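Local coordinates for L-iditol 2-dehydrogenase (PDB 4OH1) that probably catalyses the zinc-dependent, NAD+-linked oxidation of a polyol such as L-iditol, as a member of the zinc-containing alcohol dehydrogenase family, at the zinc ion site, the interface of chains A and B and the interface of chains A and C. Sequence-based numbering; all coordinates share one arbitrary frame. Chains: chain A/B/C, L-iditol 2-dehydrogenase.

Contact 1: the zinc ion site. Residues chain A 105-109, 112, 120-122. With ZN (zinc ion), chain D.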
loop_
_atom_site.group_PDB
_atom_site.type_symbol
_atom_site.label_atom_id
_atom_site.label_comp_id
_atom_site.label_asym_id
_atom_site.label_seq_id
_atom_site.Cartn_x
_atom_site.Cartn_y
_atom_site.Cartn_z
ATOM N N TYR A 105 -19.939 16.861 3.435
ATOM C CA TYR A 105 -19.853 16.141 2.174
ATOM C C TYR A 105 -21.266 15.898 1.598
ATOM O O TYR A 105 -22.197 15.656 2.351
ATOM C CB TYR A 105 -19.148 14.803 2.425
ATOM C CG TYR A 105 -17.905 14.973 3.262
ATOM C CD1 TYR A 105 -16.919 15.893 2.886
ATOM C CD2 TYR A 105 -17.717 14.247 4.431
ATOM C CE1 TYR A 105 -15.774 16.091 3.656
ATOM C CE2 TYR A 105 -16.553 14.426 5.218
ATOM C CZ TYR A 105 -15.585 15.349 4.808
ATOM O OH TYR A 105 -14.426 15.563 5.524
ATOM N N CYS A 106 -21.429 15.947 0.283
ATOM C CA CYS A 106 -22.769 15.837 -0.297
ATOM C C CYS A 106 -23.181 14.375 -0.447
ATOM O O CYS A 106 -24.374 14.058 -0.562
ATOM C CB CYS A 106 -22.817 16.539 -1.656
ATOM S SG CYS A 106 -22.135 15.565 -2.994
ATOM N N GLY A 107 -22.208 13.470 -0.518
ATOM C CA GLY A 107 -22.518 12.051 -0.577
ATOM C C GLY A 107 -23.133 11.632 -1.876
ATOM O O GLY A 107 -23.521 10.472 -2.020
ATOM N N CYS A 108 -23.196 12.531 -2.856
ATOM C CA CYS A 108 -23.780 12.121 -4.125
ATOM C C CYS A 108 -23.142 12.709 -5.361
ATOM O O CYS A 108 -23.765 12.724 -6.403
ATOM C CB CYS A 108 -25.321 12.318 -4.127
ATOM S SG CYS A 108 -25.843 13.983 -3.858
ATOM N N CYS A 109 -21.894 13.120 -5.243
ATOM C CA CYS A 109 -21.013 13.407 -6.380
ATOM C C CYS A 109 -19.969 12.254 -6.567
ATOM O O CYS A 109 -19.841 11.307 -5.719
ATOM C CB CYS A 109 -20.278 14.756 -6.163
ATOM S SG CYS A 109 -18.872 14.654 -4.981
ATOM N N CYS A 112 -17.217 11.958 -3.883
ATOM C CA CYS A 112 -17.813 11.446 -2.687
ATOM C C CYS A 112 -17.944 9.960 -2.847
ATOM O O CYS A 112 -17.527 9.236 -1.996
ATOM C CB CYS A 112 -19.188 12.089 -2.399
ATOM S SG CYS A 112 -18.970 13.570 -1.346
ATOM N N CYS A 120 -14.819 16.565 -2.309
ATOM C CA CYS A 120 -16.263 16.688 -2.659
ATOM C C CYS A 120 -16.519 17.858 -3.627
ATOM O O CYS A 120 -16.088 18.980 -3.358
ATOM C CB CYS A 120 -17.170 16.843 -1.391
ATOM S SG CYS A 120 -18.897 17.284 -1.827
ATOM N N SER A 121 -17.239 17.602 -4.719
ATOM C CA SER A 121 -17.670 18.700 -5.644
ATOM C C SER A 121 -18.699 19.690 -5.156
ATOM O O SER A 121 -18.810 20.747 -5.730
ATOM C CB SER A 121 -18.312 18.131 -6.906
ATOM O OG SER A 121 -17.428 17.267 -7.519
ATOM N N ASN A 122 -19.554 19.299 -4.219
ATOM C CA ASN A 122 -20.560 20.205 -3.662
ATOM C C ASN A 122 -20.275 20.450 -2.195
ATOM O O ASN A 122 -21.173 20.419 -1.343
ATOM C CB ASN A 122 -21.947 19.620 -3.793
ATOM C CG ASN A 122 -22.248 19.214 -5.188
ATOM O OD1 ASN A 122 -22.623 18.083 -5.459
ATOM N ND2 ASN A 122 -22.005 20.113 -6.103
HETATM ZN ZN ZN D . -19.784 15.256 -2.870
#
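This zinc site looks structural, not catalytic: four cysteine sulfurs, presumably thiolates, surround the ion in a near-tetrahedral cage, the pattern of the structural-zinc lobe of medium-chain alcohol dehydrogenases. A separate zinc site of A:Cys46, A:His74, A:Glu75 and A:Glu157 is the likely catalytic one. The A:Cys106 SG, A:Cys109 SG, A:Cys112 SG and A:Cys120 SG atoms each lie 2.4 Å from ZN, and the S-Zn-S angles run from 101° to 117°. A:Cys106 and A:Cys109 form a CxxC knuckle, A:Cys112 follows from helix 110-113, and A:Cys120 closes the cage from farther along the chain. Their torsions differ to suit: SG of A:Cys106 and A:Cys109 takes the crowded position between backbone N and carbonyl carbon, while SG of A:Cys120 stands anti to its N (chi1 170°). Backbone N-H groups form a second shell around the sulfurs. A:Cys108 N donates to A:Cys106 SG at 3.2 Å, nearly straight, and A:Gly107 N reaches A:Cys112 SG at 3.3 Å. A:Cys109 SG accepts from both A:Cys112 N at 3.3 Å and A:Ser121 N at 3.4 Å. Such bonds probably spread the negative charge of the thiolates and favour their ionised state. The zinc thus ties the 106-112 segment to A:Cys120, holding the lobe in shape.

Contact 2: the interface of chains A and B. Residues chain A 163, 167, 307, 310-311, 314; chain B 173-174, 197-199.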
loop_
_atom_site.group_PDB
_atom_site.type_symbol
_atom_site.label_atom_id
_atom_site.label_comp_id
_atom_site.label_asym_id
_atom_site.label_seq_id
_atom_site.Cartn_x
_atom_site.Cartn_y
_atom_site.Cartn_z
ATOM N N LEU A 163 -2.323 14.213 11.176
ATOM C CA LEU A 163 -2.344 12.791 10.901
ATOM C C LEU A 163 -2.291 12.510 9.419
ATOM O O LEU A 163 -1.573 11.605 9.007
ATOM C CB LEU A 163 -3.589 12.097 11.488
ATOM C CG LEU A 163 -3.539 11.859 12.980
ATOM C CD1 LEU A 163 -4.923 11.709 13.529
ATOM C CD2 LEU A 163 -2.783 10.621 13.309
ATOM N N GLU A 167 0.816 10.603 7.484
ATOM C CA GLU A 167 0.579 9.404 6.742
ATOM C C GLU A 167 1.002 9.563 5.334
ATOM O O GLU A 167 1.513 8.643 4.730
ATOM C CB GLU A 167 -0.903 9.052 6.793
ATOM C CG GLU A 167 -1.277 8.531 8.149
ATOM C CD GLU A 167 -2.775 8.329 8.387
ATOM O OE1 GLU A 167 -3.609 8.805 7.577
ATOM O OE2 GLU A 167 -3.107 7.692 9.430
ATOM N N LYS A 307 -10.221 8.391 14.205
ATOM C CA LYS A 307 -8.774 8.174 14.464
ATOM C C LYS A 307 -8.161 9.237 15.359
ATOM O O LYS A 307 -7.509 8.997 16.407
ATOM C CB LYS A 307 -8.060 8.067 13.116
ATOM C CG LYS A 307 -6.581 7.744 13.221
ATOM C CD LYS A 307 -5.864 7.923 11.946
ATOM C CE LYS A 307 -6.325 6.956 10.897
ATOM N NZ LYS A 307 -5.853 7.427 9.605
ATOM N N ARG A 310 -9.364 9.018 18.768
ATOM C CA ARG A 310 -8.653 7.934 19.515
ATOM C C ARG A 310 -7.223 8.279 19.930
ATOM O O ARG A 310 -6.742 7.777 20.934
ATOM C CB ARG A 310 -8.662 6.648 18.753
ATOM C CG ARG A 310 -10.033 6.041 18.671
ATOM C CD ARG A 310 -9.956 4.626 18.149
ATOM N NE ARG A 310 -9.511 4.557 16.770
ATOM C CZ ARG A 310 -10.310 4.724 15.729
ATOM N NH1 ARG A 310 -11.593 4.961 15.934
ATOM N NH2 ARG A 310 -9.859 4.643 14.486
HETATM N N MSE A 311 -6.573 9.168 19.178
HETATM C CA MSE A 311 -5.191 9.597 19.452
HETATM C C MSE A 311 -5.038 10.639 20.556
HETATM O O MSE A 311 -3.978 10.796 21.200
HETATM C CB MSE A 311 -4.595 10.192 18.209
HETATM C CG MSE A 311 -4.353 9.179 17.117
HETATM SE SE MSE A 311 -3.072 7.760 17.659
HETATM C CE MSE A 311 -1.426 8.716 18.144
ATOM N N ARG A 314 -3.189 9.925 23.551
ATOM C CA ARG A 314 -1.767 9.654 23.331
ATOM C C ARG A 314 -0.944 10.919 23.135
ATOM O O ARG A 314 0.250 10.847 23.052
ATOM C CB ARG A 314 -1.552 8.794 22.067
ATOM C CG ARG A 314 -2.058 7.325 22.182
ATOM C CD ARG A 314 -1.659 6.552 23.475
ATOM N NE ARG A 314 -1.662 5.095 23.223
ATOM C CZ ARG A 314 -1.925 4.123 24.103
ATOM N NH1 ARG A 314 -2.275 4.399 25.341
ATOM N NH2 ARG A 314 -1.799 2.832 23.755
ATOM N N TYR B 173 -1.693 4.485 13.545
ATOM C CA TYR B 173 -2.363 5.463 14.387
ATOM C C TYR B 173 -3.770 5.038 14.747
ATOM O O TYR B 173 -4.621 4.770 13.875
ATOM C CB TYR B 173 -2.420 6.816 13.665
ATOM C CG TYR B 173 -1.102 7.525 13.436
ATOM C CD1 TYR B 173 -0.269 7.808 14.468
ATOM C CD2 TYR B 173 -0.740 7.938 12.170
ATOM C CE1 TYR B 173 0.925 8.474 14.248
ATOM C CE2 TYR B 173 0.411 8.598 11.956
ATOM C CZ TYR B 173 1.254 8.861 12.982
ATOM O OH TYR B 173 2.433 9.532 12.747
ATOM N N GLY B 174 -4.047 5.021 16.042
ATOM C CA GLY B 174 -5.405 4.850 16.441
ATOM C C GLY B 174 -5.960 3.429 16.413
ATOM O O GLY B 174 -7.123 3.216 16.749
ATOM N N GLY B 197 1.736 4.195 17.035
ATOM C CA GLY B 197 0.526 4.906 17.224
ATOM C C GLY B 197 -0.683 4.162 17.730
ATOM O O GLY B 197 -1.796 4.718 17.725
ATOM N N ALA B 198 -0.492 2.957 18.243
ATOM C CA ALA B 198 -1.594 2.221 18.782
ATOM C C ALA B 198 -2.189 2.930 19.956
ATOM O O ALA B 198 -1.445 3.382 20.824
ATOM C CB ALA B 198 -1.194 0.841 19.180
ATOM N N SER B 199 -3.532 2.990 20.002
ATOM C CA SER B 199 -4.228 3.730 21.038
ATOM C C SER B 199 -4.739 2.787 22.108
ATOM O O SER B 199 -5.013 3.238 23.220
ATOM C CB SER B 199 -5.351 4.563 20.435
ATOM O OG SER B 199 -6.135 3.776 19.549
HETATM O O HOH W 1 -7.247 3.968 13.571
#
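In this zinc-containing alcohol dehydrogenase, helices 156-168 and 305-311 of chain A, with the 3-10 helix 312-314, receive two loops of chain B, in a two-fold symmetric interface that may help hold these chains together in the deposited tetramer. The tight part is centred on B:Tyr173. Methyl CD2 of A:Leu163 sits over one face of its ring, 3.8 Å from the ring centroid, as a CH-pi contact displaced toward CG. Carboxylate oxygen OE2 of A:Glu167 lies at the ring edge, in plane, its group tilted 33° from the ring; its syn lone pair takes A:Lys307 NZ at 2.8 Å, a salt bridge within chain A. Beside the ring A:Met311, a selenomethionine bent at chi2 and chi3, points SE at the loops, 3.3 Å from B:Gly197 O. The arginine side is polar and directionally bonded. A:Arg314, bent at chi2 (-47°), grips B:Ala198 O side-on: NE, 3.0 Å away, points its N-H at a lone pair of that oxygen, while NH2, also at 3.0 Å, stands above the carbonyl plane. A:Arg310 NE donates in the carbonyl plane to B:Gly174 O at 2.7 Å. The looser, hydrated margin lies beyond it, where a water links A:Arg310 NH2 to B:Tyr173 O.

Contact 3: the interface of chains A and C. Residues chain A 118-119, 125, 299; chain C 264-265, 290, 292.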
loop_
_atom_site.group_PDB
_atom_site.type_symbol
_atom_site.label_atom_id
_atom_site.label_comp_id
_atom_site.label_asym_id
_atom_site.label_seq_id
_atom_site.Cartn_x
_atom_site.Cartn_y
_atom_site.Cartn_z
ATOM N N ASN A 118 -12.985 14.521 0.869
ATOM C CA ASN A 118 -12.203 15.759 0.932
ATOM C C ASN A 118 -12.040 16.493 -0.389
ATOM O O ASN A 118 -11.603 17.652 -0.382
ATOM C CB ASN A 118 -10.829 15.485 1.514
ATOM C CG ASN A 118 -9.990 14.537 0.627
ATOM O OD1 ASN A 118 -10.456 13.452 0.229
ATOM N ND2 ASN A 118 -8.769 14.979 0.274
ATOM N N LEU A 119 -12.394 15.820 -1.501
ATOM C CA LEU A 119 -12.449 16.415 -2.832
ATOM C C LEU A 119 -13.889 16.571 -3.254
ATOM O O LEU A 119 -14.170 16.686 -4.439
ATOM C CB LEU A 119 -11.704 15.536 -3.891
ATOM C CG LEU A 119 -10.301 15.059 -3.502
ATOM C CD1 LEU A 119 -9.764 14.101 -4.547
ATOM C CD2 LEU A 119 -9.366 16.261 -3.290
ATOM N N TYR A 125 -19.308 24.126 3.916
ATOM C CA TYR A 125 -18.434 24.482 5.041
ATOM C C TYR A 125 -19.236 25.175 6.119
ATOM O O TYR A 125 -19.852 26.174 5.847
ATOM C CB TYR A 125 -17.325 25.422 4.591
ATOM C CG TYR A 125 -16.493 24.938 3.417
ATOM C CD1 TYR A 125 -15.371 24.172 3.623
ATOM C CD2 TYR A 125 -16.828 25.269 2.104
ATOM C CE1 TYR A 125 -14.582 23.712 2.570
ATOM C CE2 TYR A 125 -16.047 24.807 1.026
ATOM C CZ TYR A 125 -14.914 24.037 1.283
ATOM O OH TYR A 125 -14.115 23.587 0.269
ATOM N N ILE A 299 -4.827 18.077 0.883
ATOM C CA ILE A 299 -6.020 18.902 1.212
ATOM C C ILE A 299 -7.074 18.233 2.133
ATOM O O ILE A 299 -7.737 17.238 1.781
ATOM C CB ILE A 299 -6.755 19.521 -0.032
ATOM C CG1 ILE A 299 -7.821 20.562 0.479
ATOM C CG2 ILE A 299 -7.296 18.396 -0.978
ATOM C CD1 ILE A 299 -8.071 21.844 -0.344
ATOM N N ARG C 264 -6.838 15.829 -9.668
ATOM C CA ARG C 264 -6.659 15.980 -8.244
ATOM C C ARG C 264 -6.374 14.610 -7.662
ATOM O O ARG C 264 -6.967 13.638 -8.080
ATOM C CB ARG C 264 -7.890 16.599 -7.579
ATOM C CG ARG C 264 -8.224 17.980 -8.086
ATOM C CD ARG C 264 -9.495 18.577 -7.393
ATOM N NE ARG C 264 -9.154 19.205 -6.120
ATOM C CZ ARG C 264 -10.052 19.528 -5.192
ATOM N NH1 ARG C 264 -11.338 19.267 -5.394
ATOM N NH2 ARG C 264 -9.684 20.099 -4.050
ATOM N N ASP C 265 -5.440 14.532 -6.729
ATOM C CA ASP C 265 -4.985 13.269 -6.201
ATOM C C ASP C 265 -4.324 12.322 -7.234
ATOM O O ASP C 265 -4.171 11.153 -6.965
ATOM C CB ASP C 265 -6.137 12.522 -5.490
ATOM C CG ASP C 265 -5.635 11.524 -4.461
ATOM O OD1 ASP C 265 -4.605 11.823 -3.781
ATOM O OD2 ASP C 265 -6.251 10.437 -4.301
ATOM N N TRP C 290 -4.154 22.749 -3.250
ATOM C CA TRP C 290 -5.563 22.602 -3.667
ATOM C C TRP C 290 -5.772 21.277 -4.356
ATOM O O TRP C 290 -6.711 20.589 -4.028
ATOM C CB TRP C 290 -6.167 23.789 -4.488
ATOM C CG TRP C 290 -7.677 23.567 -4.710
ATOM C CD1 TRP C 290 -8.273 23.152 -5.849
ATOM C CD2 TRP C 290 -8.724 23.649 -3.726
ATOM N NE1 TRP C 290 -9.612 22.991 -5.660
ATOM C CE2 TRP C 290 -9.918 23.301 -4.364
ATOM C CE3 TRP C 290 -8.764 24.013 -2.377
ATOM C CZ2 TRP C 290 -11.130 23.277 -3.703
ATOM C CZ3 TRP C 290 -9.968 24.002 -1.729
ATOM C CH2 TRP C 290 -11.131 23.634 -2.387
ATOM N N GLN C 292 -3.726 18.372 -4.477
ATOM C CA GLN C 292 -3.257 17.181 -3.883
ATOM C C GLN C 292 -2.560 16.265 -4.933
ATOM O O GLN C 292 -2.756 15.063 -4.964
ATOM C CB GLN C 292 -4.435 16.477 -3.166
ATOM C CG GLN C 292 -3.914 15.458 -2.139
ATOM C CD GLN C 292 -4.955 14.900 -1.197
ATOM O OE1 GLN C 292 -5.252 15.486 -0.149
ATOM N NE2 GLN C 292 -5.510 13.738 -1.560
HETATM O O HOH W 2 -11.424 20.193 -1.393
#
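A two-fold symmetric contact between identical subunits, this interface joins chains A and C in the deposited tetramer, and may do so in solution, through a direct polar link, apolar packing and a water bridge. The backbone N-H of A:Ile299 donates to the amide oxygen OE1 of C:Gln292 at 2.8 Å, nearly straight (166° at H) and on an in-plane lone pair. C:Gln292, with CG anti to its N (chi1 -161°), is held by its other amide atom, since NE2 donates to C:Asp265 OD1 at 3.1 Å from above the carboxylate plane. In chain A, A:Asn118 ND2 ties to A:Ile299 O at 2.9 Å, nearly along the C=O axis, steadying the segment that offers the N-H. A:Leu119 and C:Arg264 meet tip to tip: methyl CD2 lies over the centre of the guanidinium, 3.8 Å from CZ. The indole of C:Trp290, led by NE1, lies over the rim of the other face, and C:Arg264 NH2 donates to C:Trp290 O at 3.0 Å, which fixes the group's rotation. The same NH2 reaches A:Asn118 O through a water. A:Tyr125 OH approaches the indole edge in plane. The patch probably helps anchor the 3-10 helix 117-119 and the loop at A:Ile299 against chain C.

Contacts 1 and 3 are neighbours, the centres of their C-alpha atoms about 12 Å apart, whereas contact 2 lies about 27 Å from contact 1 and 22 Å from contact 3. No residue is shared, but the first pair is continuous in sequence: A:Asn118 and A:Leu119 of contact 3 run directly into A:Cys120 of contact 1. Zinc binding may therefore help to order the surface offered to chain C. A:Ile299 of contact 3 precedes helix 305-311 of contact 2 by a few residues, so both interfaces draw on neighbouring stretches of chain A. Chain A thus uses separate surfaces for chains B and C, consistent with a four-subunit assembly.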